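Local coordinates for protein tryptase inhibitor (Rhipicephalus appendiculatus, PDB 2UUY) that inhibits human tryptase and also binds bovine trypsin, acting as a serine protease inhibitor of modified Kunitz fold, at residues A17-Y23 with E33-G39; Y23-C29 with C46-A52. All coordinates share one frame. Where two conformers were deposited one is given. Residues are numbered along the deposited sequence.

Contact 1 of 2, residues A17-Y23 with E33-G39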
ATOM      1  N   ALA B  17       4.184   2.082  -2.378  1.00  6.23           N
ATOM      2  CA  ALA B  17       3.927   3.351  -1.682  1.00  6.62           C
ATOM      3  C   ALA B  17       3.864   4.470  -2.704  1.00  6.79           C
ATOM      4  O   ALA B  17       4.410   4.364  -3.803  1.00  7.49           O
ATOM      5  CB  ALA B  17       5.036   3.646  -0.672  1.00  7.75           C
ATOM      6  N   ARG B  18       3.202   5.569  -2.331  1.00  6.49           N
ATOM      7  CA  ARG B  18       3.298   6.828  -3.079  1.00  7.08           C
ATOM      8  C   ARG B  18       3.859   7.903  -2.171  1.00  6.85           C
ATOM      9  O   ARG B  18       3.129   8.731  -1.638  1.00  7.74           O
ATOM     10  CB  ARG B  18       1.935   7.213  -3.673  1.00  7.48           C
ATOM     11  CG  ARG B  18       2.028   8.359  -4.681  1.00  9.84           C
ATOM     12  CD  ARG B  18       2.071   9.744  -4.152  1.00 15.46           C
ATOM     13  NE  ARG B  18       0.863  10.081  -3.388  1.00 16.16           N
ATOM     14  CZ  ARG B  18      -0.247  10.646  -3.890  1.00 16.83           C
ATOM     15  NH1 ARG B  18      -0.369  10.956  -5.177  1.00 21.00           N
ATOM     16  NH2 ARG B  18      -1.268  10.908  -3.100  1.00 15.62           N
ATOM     17  N   PHE B  19       5.164   7.859  -1.971  1.00  7.00           N
ATOM     18  CA  PHE B  19       5.871   8.965  -1.330  1.00  7.78           C
ATOM     19  C   PHE B  19       6.072  10.097  -2.330  1.00  7.84           C
ATOM     20  O   PHE B  19       6.154   9.862  -3.526  1.00  9.80           O
ATOM     21  CB  PHE B  19       7.227   8.504  -0.835  1.00  7.98           C
ATOM     22  CG  PHE B  19       7.181   7.386   0.141  1.00  8.54           C
ATOM     23  CD1 PHE B  19       6.544   7.549   1.354  1.00  9.23           C
ATOM     24  CD2 PHE B  19       7.856   6.199  -0.087  1.00  9.49           C
ATOM     25  CE1 PHE B  19       6.520   6.523   2.277  1.00  9.74           C
ATOM     26  CE2 PHE B  19       7.829   5.168   0.833  1.00 11.22           C
ATOM     27  CZ  PHE B  19       7.162   5.344   2.022  1.00 10.53           C
ATOM     28  N   THR B  20       6.166  11.320  -1.814  1.00  7.74           N
ATOM     29  CA  THR B  20       6.505  12.490  -2.612  1.00  8.22           C
ATOM     30  C   THR B  20       7.951  12.855  -2.314  1.00  7.81           C
ATOM     31  O   THR B  20       8.287  13.174  -1.177  1.00  8.94           O
ATOM     32  CB  THR B  20       5.577  13.673  -2.279  1.00  9.65           C
ATOM     33  OG1 THR B  20       4.239  13.300  -2.597  1.00 11.63           O
ATOM     34  CG2 THR B  20       5.979  14.918  -3.063  1.00 11.59           C
ATOM     35  N   ARG B  21       8.806  12.768  -3.327  1.00  8.51           N
ATOM     36  CA  ARG B  21      10.233  13.094  -3.163  1.00  8.68           C
ATOM     37  C   ARG B  21      10.648  14.087  -4.218  1.00  9.19           C
ATOM     38  O   ARG B  21      10.116  14.110  -5.311  1.00 10.64           O
ATOM     39  CB  ARG B  21      11.097  11.846  -3.332  1.00  9.72           C
ATOM     40  CG  ARG B  21      10.695  10.678  -2.493  1.00 12.29           C
ATOM     41  CD  ARG B  21      10.816  10.940  -1.046  1.00 12.79           C
ATOM     42  NE  ARG B  21      12.201  11.146  -0.660  1.00 12.28           N
ATOM     43  CZ  ARG B  21      12.598  11.370   0.572  1.00 12.94           C
ATOM     44  NH1 ARG B  21      11.711  11.476   1.536  1.00 14.30           N
ATOM     45  NH2 ARG B  21      13.892  11.515   0.832  1.00 14.69           N
ATOM     46  N   TYR B  22      11.649  14.898  -3.900  1.00  8.27           N
ATOM     47  CA  TYR B  22      12.184  15.879  -4.828  1.00  8.73           C
ATOM     48  C   TYR B  22      13.602  15.481  -5.180  1.00  8.80           C
ATOM     49  O   TYR B  22      14.418  15.279  -4.302  1.00  9.38           O
ATOM     50  CB  TYR B  22      12.138  17.277  -4.187  1.00  9.76           C
ATOM     51  CG  TYR B  22      10.734  17.692  -3.812  1.00 11.09           C
ATOM     52  CD1 TYR B  22       9.897  18.257  -4.744  1.00 13.34           C
ATOM     53  CD2 TYR B  22      10.240  17.456  -2.543  1.00 11.15           C
ATOM     54  CE1 TYR B  22       8.592  18.607  -4.417  1.00 15.10           C
ATOM     55  CE2 TYR B  22       8.971  17.831  -2.212  1.00 12.11           C
ATOM     56  CZ  TYR B  22       8.143  18.376  -3.170  1.00 14.42           C
ATOM     57  OH  TYR B  22       6.829  18.692  -2.805  1.00 18.45           O
ATOM     58  N   TYR B  23      13.868  15.335  -6.478  1.00  8.43           N
ATOM     59  CA  TYR B  23      15.179  14.932  -6.969  1.00  8.41           C
ATOM     60  C   TYR B  23      15.721  15.995  -7.907  1.00  9.40           C
ATOM     61  O   TYR B  23      15.008  16.557  -8.733  1.00  9.01           O
ATOM     62  CB  TYR B  23      15.074  13.630  -7.760  1.00  9.10           C
ATOM     63  CG  TYR B  23      14.912  12.350  -6.997  1.00  8.67           C
ATOM     64  CD1 TYR B  23      15.978  11.504  -6.843  1.00  9.86           C
ATOM     65  CD2 TYR B  23      13.668  11.934  -6.538  1.00  9.02           C
ATOM     66  CE1 TYR B  23      15.845  10.285  -6.235  1.00 10.97           C
ATOM     67  CE2 TYR B  23      13.518  10.699  -5.933  1.00  8.97           C
ATOM     68  CZ  TYR B  23      14.596   9.893  -5.776  1.00  9.40           C
ATOM     69  OH  TYR B  23      14.411   8.652  -5.200  1.00 10.96           O
ATOM     70  N   GLU B  33       6.615  10.870  -7.503  1.00  9.50           N
ATOM     71  CA  GLU B  33       5.582  10.269  -6.654  1.00  9.70           C
ATOM     72  C   GLU B  33       5.589   8.766  -6.874  1.00  8.31           C
ATOM     73  O   GLU B  33       5.373   8.309  -8.019  1.00  9.42           O
ATOM     74  CB  GLU B  33       4.224  10.813  -7.038  1.00 11.04           C
ATOM     75  CG  GLU B  33       3.998  12.277  -6.762  1.00 15.37           C
ATOM     76  CD  GLU B  33       2.654  12.671  -7.339  1.00 21.59           C
ATOM     77  OE1 GLU B  33       1.662  12.501  -6.633  1.00 22.83           O
ATOM     78  OE2 GLU B  33       2.566  13.032  -8.535  1.00 23.78           O
ATOM     79  N   GLY B  34       5.848   7.995  -5.825  1.00  7.87           N
ATOM     80  CA  GLY B  34       5.941   6.551  -5.972  1.00  8.38           C
ATOM     81  C   GLY B  34       6.841   5.996  -4.903  1.00  7.21           C
ATOM     82  O   GLY B  34       6.982   6.567  -3.822  1.00  8.03           O
ATOM     83  N   CYS B  35       7.424   4.830  -5.181  1.00  8.00           N
ATOM     84  CA  CYS B  35       8.249   4.144  -4.195  1.00  8.64           C
ATOM     85  C   CYS B  35       9.675   4.618  -4.302  1.00  9.06           C
ATOM     86  O   CYS B  35      10.559   3.938  -4.825  1.00 10.78           O
ATOM     87  CB  CYS B  35       8.186   2.620  -4.440  1.00  9.85           C
ATOM     88  SG  CYS B  35       9.158   1.697  -3.240  1.00  9.42           S
ATOM     89  N   TYR B  36       9.881   5.815  -3.819  1.00  7.94           N
ATOM     90  CA  TYR B  36      11.174   6.497  -3.932  1.00  8.58           C
ATOM     91  C   TYR B  36      11.658   6.776  -2.543  1.00  9.94           C
ATOM     92  O   TYR B  36      10.923   7.385  -1.763  1.00 10.34           O
ATOM     93  CB  TYR B  36      11.018   7.808  -4.701  1.00  9.35           C
ATOM     94  CG  TYR B  36      10.616   7.657  -6.118  1.00  8.53           C
ATOM     95  CD1 TYR B  36      11.521   7.227  -7.087  1.00 10.15           C
ATOM     96  CD2 TYR B  36       9.322   7.938  -6.512  1.00  8.51           C
ATOM     97  CE1 TYR B  36      11.126   7.093  -8.394  1.00  9.78           C
ATOM     98  CE2 TYR B  36       8.943   7.831  -7.824  1.00  9.62           C
ATOM     99  CZ  TYR B  36       9.857   7.426  -8.768  1.00  9.73           C
ATOM    100  OH  TYR B  36       9.476   7.335 -10.082  1.00 11.42           O
ATOM    101  N   THR B  37      12.908   6.377  -2.277  1.00 11.20           N
ATOM    102  CA  THR B  37      13.583   6.604  -1.005  1.00 13.00           C
ATOM    103  C   THR B  37      14.697   7.637  -1.124  1.00 12.31           C
ATOM    104  O   THR B  37      15.178   8.133  -0.097  1.00 14.76           O
ATOM    105  CB  THR B  37      14.224   5.290  -0.447  1.00 14.85           C
ATOM    106  OG1 THR B  37      15.147   4.766  -1.398  1.00 19.37           O
ATOM    107  CG2 THR B  37      13.178   4.242  -0.153  1.00 16.22           C
ATOM    108  N   GLY B  38      15.117   7.963  -2.333  1.00 11.32           N
ATOM    109  CA  GLY B  38      16.166   8.951  -2.544  1.00 10.96           C
ATOM    110  C   GLY B  38      15.621  10.358  -2.601  1.00  9.87           C
ATOM    111  O   GLY B  38      14.482  10.649  -2.222  1.00  9.68           O
ATOM    112  N   GLY B  39      16.421  11.258  -3.118  1.00 10.75           N
ATOM    113  CA  GLY B  39      16.056  12.650  -3.150  1.00 11.00           C
ATOM    114  C   GLY B  39      15.805  13.196  -1.766  1.00  9.69           C
ATOM    115  O   GLY B  39      16.338  12.706  -0.775  1.00 11.20           O
TER
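Tyr-23 lays the face of its ring against Gly-39, whose CA sits 3.8 Å from the ring centroid in a CH-pi contact, while its edge points at the Tyr-36 ring, offset edge-to-face (centroids 5.9 Å apart, planes at 72°). A side chain on Gly-39 would strike this ring and Tyr-22 O. Arg-21 reaches over the loop after strand 28-34: its NE donates to Gly-38 O (2.8 Å), NH2 adding weak bonds to the Gly-38 and Gly-39 carbonyls. At the other end Phe-19 N to Gly-34 O (2.9 Å) and Gly-34 N to Phe-19 O (3.0 Å) pair the antiparallel strands. At this open end of the Kunitz-type hairpin Ala-17, Arg-18 and Phe-19 meet the trypsin chain. Arg-18 NH1 forms a salt bridge to Glu-33 OE1 (2.9 Å), while NH2 hydrogen-bonds trypsin backbone and the guanidinium makes a cation-pi contact with a trypsin aromatic side chain. Backbone pairing thus joins the strands, Arg-21 and Tyr-23 hold the loop to the first, and the Arg-18 charge serves both Glu-33 and protease.

Contact 2 of 2, residues Y23-C29 with C46-A52. Unlike the reference sequence in segment 46-52: Ala-52 (reference Gly).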
ATOM      1  N   TYR B  23      13.868  15.335  -6.478  1.00  8.43           N
ATOM      2  CA  TYR B  23      15.179  14.932  -6.969  1.00  8.41           C
ATOM      3  C   TYR B  23      15.721  15.995  -7.907  1.00  9.40           C
ATOM      4  O   TYR B  23      15.008  16.557  -8.733  1.00  9.01           O
ATOM      5  CB  TYR B  23      15.074  13.630  -7.760  1.00  9.10           C
ATOM      6  CG  TYR B  23      14.912  12.350  -6.997  1.00  8.67           C
ATOM      7  CD1 TYR B  23      15.978  11.504  -6.843  1.00  9.86           C
ATOM      8  CD2 TYR B  23      13.668  11.934  -6.538  1.00  9.02           C
ATOM      9  CE1 TYR B  23      15.845  10.285  -6.235  1.00 10.97           C
ATOM     10  CE2 TYR B  23      13.518  10.699  -5.933  1.00  8.97           C
ATOM     11  CZ  TYR B  23      14.596   9.893  -5.776  1.00  9.40           C
ATOM     12  OH  TYR B  23      14.411   8.652  -5.200  1.00 10.96           O
ATOM     13  N   CYS B  24      17.010  16.224  -7.798  1.00  9.16           N
ATOM     14  CA  CYS B  24      17.694  17.111  -8.711  1.00  9.27           C
ATOM     15  C   CYS B  24      17.924  16.449 -10.050  1.00  9.54           C
ATOM     16  O   CYS B  24      18.635  15.420 -10.125  1.00 11.28           O
ATOM     17  CB  CYS B  24      19.043  17.478  -8.099  1.00  9.46           C
ATOM     18  SG  CYS B  24      20.018  18.576  -9.147  1.00 10.73           S
ATOM     19  N   MET B  25      17.306  17.008 -11.084  1.00 10.28           N
ATOM     20  CA  MET B  25      17.409  16.502 -12.447  0.50 11.56           C
ATOM     21  C   MET B  25      18.113  17.564 -13.277  1.00 11.80           C
ATOM     22  O   MET B  25      17.484  18.438 -13.844  1.00 14.10           O
ATOM     23  CB  MET B  25      16.017  16.212 -13.027  0.50 12.56           C
ATOM     24  CG  MET B  25      15.120  15.305 -12.189  0.50 15.06           C
ATOM     25  SD  MET B  25      15.837  13.737 -11.651  0.50 20.56           S
ATOM     26  CE  MET B  25      16.813  13.198 -13.030  0.50 19.94           C
ATOM     27  N   GLY B  26      19.431  17.514 -13.313  1.00 11.79           N
ATOM     28  CA  GLY B  26      20.216  18.501 -14.052  1.00 11.92           C
ATOM     29  C   GLY B  26      20.252  19.821 -13.300  1.00 11.76           C
ATOM     30  O   GLY B  26      20.891  19.923 -12.255  1.00 13.26           O
ATOM     31  N   ASN B  27      19.521  20.800 -13.791  1.00 11.99           N
ATOM     32  CA  ASN B  27      19.548  22.149 -13.242  1.00 11.95           C
ATOM     33  C   ASN B  27      18.554  22.391 -12.146  1.00 13.04           C
ATOM     34  O   ASN B  27      18.681  23.376 -11.427  1.00 15.39           O
ATOM     35  CB  ASN B  27      19.223  23.153 -14.330  1.00 12.14           C
ATOM     36  CG  ASN B  27      20.309  23.313 -15.337  1.00 11.91           C
ATOM     37  OD1 ASN B  27      21.421  22.849 -15.168  1.00 13.10           O
ATOM     38  ND2 ASN B  27      19.982  24.024 -16.400  1.00 16.06           N
ATOM     39  N   CYS B  28      17.532  21.545 -12.042  1.00 13.22           N
ATOM     40  CA  CYS B  28      16.378  21.817 -11.203  1.00 14.50           C
ATOM     41  C   CYS B  28      15.809  20.572 -10.566  1.00 11.93           C
ATOM     42  O   CYS B  28      16.043  19.461 -11.049  1.00 11.79           O
ATOM     43  CB  CYS B  28      15.277  22.491 -12.039  1.00 17.25           C
ATOM     44  SG  CYS B  28      14.775  21.597 -13.602  1.00 22.99           S
ATOM     45  N   CYS B  29      15.104  20.770  -9.455  1.00 11.30           N
ATOM     46  CA  CYS B  29      14.461  19.701  -8.740  1.00 10.35           C
ATOM     47  C   CYS B  29      13.060  19.478  -9.260  1.00 11.77           C
ATOM     48  O   CYS B  29      12.323  20.411  -9.553  1.00 13.13           O
ATOM     49  CB  CYS B  29      14.438  20.007  -7.243  1.00 11.54           C
ATOM     50  SG  CYS B  29      16.094  19.920  -6.514  1.00 11.71           S
ATOM     51  N   CYS B  46      16.205  19.923  -1.613  1.00  8.76           N
ATOM     52  CA  CYS B  46      16.686  19.528  -2.928  1.00  8.60           C
ATOM     53  C   CYS B  46      17.284  20.719  -3.663  1.00  8.65           C
ATOM     54  O   CYS B  46      18.381  20.631  -4.213  1.00  9.29           O
ATOM     55  CB  CYS B  46      15.520  18.922  -3.722  1.00  8.73           C
ATOM     56  SG  CYS B  46      16.017  18.261  -5.322  1.00  9.90           S
ATOM     57  N   ALA B  47      16.557  21.833  -3.673  1.00  8.78           N
ATOM     58  CA  ALA B  47      16.962  22.962  -4.506  1.00  9.09           C
ATOM     59  C   ALA B  47      18.331  23.521  -4.131  1.00  9.19           C
ATOM     60  O   ALA B  47      19.142  23.831  -5.008  1.00 10.01           O
ATOM     61  CB  ALA B  47      15.904  24.060  -4.453  1.00 10.09           C
ATOM     62  N   ARG B  48      18.637  23.559  -2.847  1.00  9.24           N
ATOM     63  CA  ARG B  48      19.927  24.091  -2.448  1.00 10.96           C
ATOM     64  C   ARG B  48      21.061  23.122  -2.746  1.00 10.17           C
ATOM     65  O   ARG B  48      22.224  23.510  -2.703  1.00 11.81           O
ATOM     66  CB  ARG B  48      19.917  24.529  -1.010  1.00 11.82           C
ATOM     67  CG  ARG B  48      19.886  23.445  -0.007  1.00 11.77           C
ATOM     68  CD  ARG B  48      19.754  24.079   1.370  1.00 14.44           C
ATOM     69  NE  ARG B  48      19.801  23.090   2.437  1.00 16.55           N
ATOM     70  CZ  ARG B  48      20.917  22.646   2.981  1.00 20.90           C
ATOM     71  NH1 ARG B  48      22.106  23.066   2.562  1.00 23.33           N
ATOM     72  NH2 ARG B  48      20.832  21.744   3.941  1.00 23.60           N
ATOM     73  N   ASN B  49      20.708  21.886  -3.118  1.00 10.11           N
ATOM     74  CA  ASN B  49      21.631  20.837  -3.509  1.00  9.88           C
ATOM     75  C   ASN B  49      21.554  20.520  -4.992  1.00  9.91           C
ATOM     76  O   ASN B  49      21.893  19.406  -5.403  1.00 11.75           O
ATOM     77  CB  ASN B  49      21.346  19.576  -2.655  1.00 10.99           C
ATOM     78  CG  ASN B  49      21.874  19.719  -1.245  1.00 12.08           C
ATOM     79  OD1 ASN B  49      23.108  19.760  -1.037  1.00 15.57           O
ATOM     80  ND2 ASN B  49      20.983  19.838  -0.268  1.00 13.25           N
ATOM     81  N   CYS B  50      21.123  21.475  -5.822  1.00  9.77           N
ATOM     82  CA  CYS B  50      20.873  21.219  -7.236  1.00 10.24           C
ATOM     83  C   CYS B  50      21.346  22.434  -8.025  1.00 11.00           C
ATOM     84  O   CYS B  50      20.898  23.541  -7.744  1.00 10.84           O
ATOM     85  CB  CYS B  50      19.387  20.968  -7.469  1.00  9.59           C
ATOM     86  SG  CYS B  50      19.010  20.360  -9.101  1.00 10.63           S
ATOM     87  N   PRO B  51      22.217  22.243  -9.036  1.00 11.93           N
ATOM     88  CA  PRO B  51      22.782  21.002  -9.520  1.00 13.76           C
ATOM     89  C   PRO B  51      23.696  20.349  -8.539  1.00 16.01           C
ATOM     90  O   PRO B  51      24.113  20.908  -7.491  1.00 13.88           O
ATOM     91  CB  PRO B  51      23.545  21.428 -10.808  1.00 15.35           C
ATOM     92  CG  PRO B  51      23.758  22.828 -10.687  1.00 14.67           C
ATOM     93  CD  PRO B  51      22.686  23.391  -9.829  1.00 12.15           C
ATOM     94  N   ALA B  52      23.961  19.086  -8.855  1.00 18.57           N
ATOM     95  CA  ALA B  52      25.058  18.390  -8.245  1.00 19.48           C
ATOM     96  C   ALA B  52      25.539  17.246  -9.143  1.00 19.56           C
ATOM     97  O   ALA B  52      25.269  17.231 -10.365  1.00 19.66           O
ATOM     98  CB  ALA B  52      24.652  17.916  -6.867  1.00 20.56           C
TER
HETATM   99  O   HOH W   1      22.657  18.140 -11.370  1.00 17.25           O
HETATM  100  O   HOH W   2      19.507  25.087  -9.838  1.00 24.94           O
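Tyr-23 brings its carbonyl carbon to 3.5 Å from Cys-46 SG, and the next residue, Cys-24, is joined to Cys-50 by a disulfide (SG to SG 2.0 Å, chi3 74°). Met-25 points away from the tail and packs on Val-3 and Trp-7. It begins a type II' turn that ends at Cys-28; Met-25 N donates to Cys-28 O (2.8 Å), the strand pairing at the base of the turn. Positive phi suits Gly-26, whose carbonyl O lies 3.4 Å from Pro-51 CB and accepts from a water 2.7 Å away that in turn accepts from Ala-52 N (3.0 Å). The Cys-28 backbone N packs 3.5 Å from Cys-50 SG, whereas its own side chain leads off to a disulfide with Cys-1. Cys-29 ends the walk, bonded to Cys-46 in helix 43-47 (SG to SG 2.0 Å, chi3 -92°), its SG also touching Cys-50 CB at 3.6 Å. The result is a disulfide-clamped hairpin and C-terminal helix, as in the Kunitz fold, of which this protein has a modified form.

Overall arrangement
Both contacts are built on the antiparallel hairpin of strands 19-25 and 28-34: contact 1 at its open end, contact 2 at the turn, their centres about 15 Å apart on opposite sides of the chain's centre. Along the sequence their segments alternate, 17-23, 23-29, 33-39 and 46-52, so the loop following the hairpin returns to its first strand before the chain goes on through helix 43-47 to the tip. Tyr-23 belongs to both, and Tyr-22 O meets Cys-46 SG at 3.5 Å. In this Kunitz-type part of a longer protein, the end with the Cys-15 to Cys-35 disulfide faces trypsin, while three further disulfides (Cys-1 to Cys-28, Cys-24 to Cys-50, Cys-29 to Cys-46) tie the turn end.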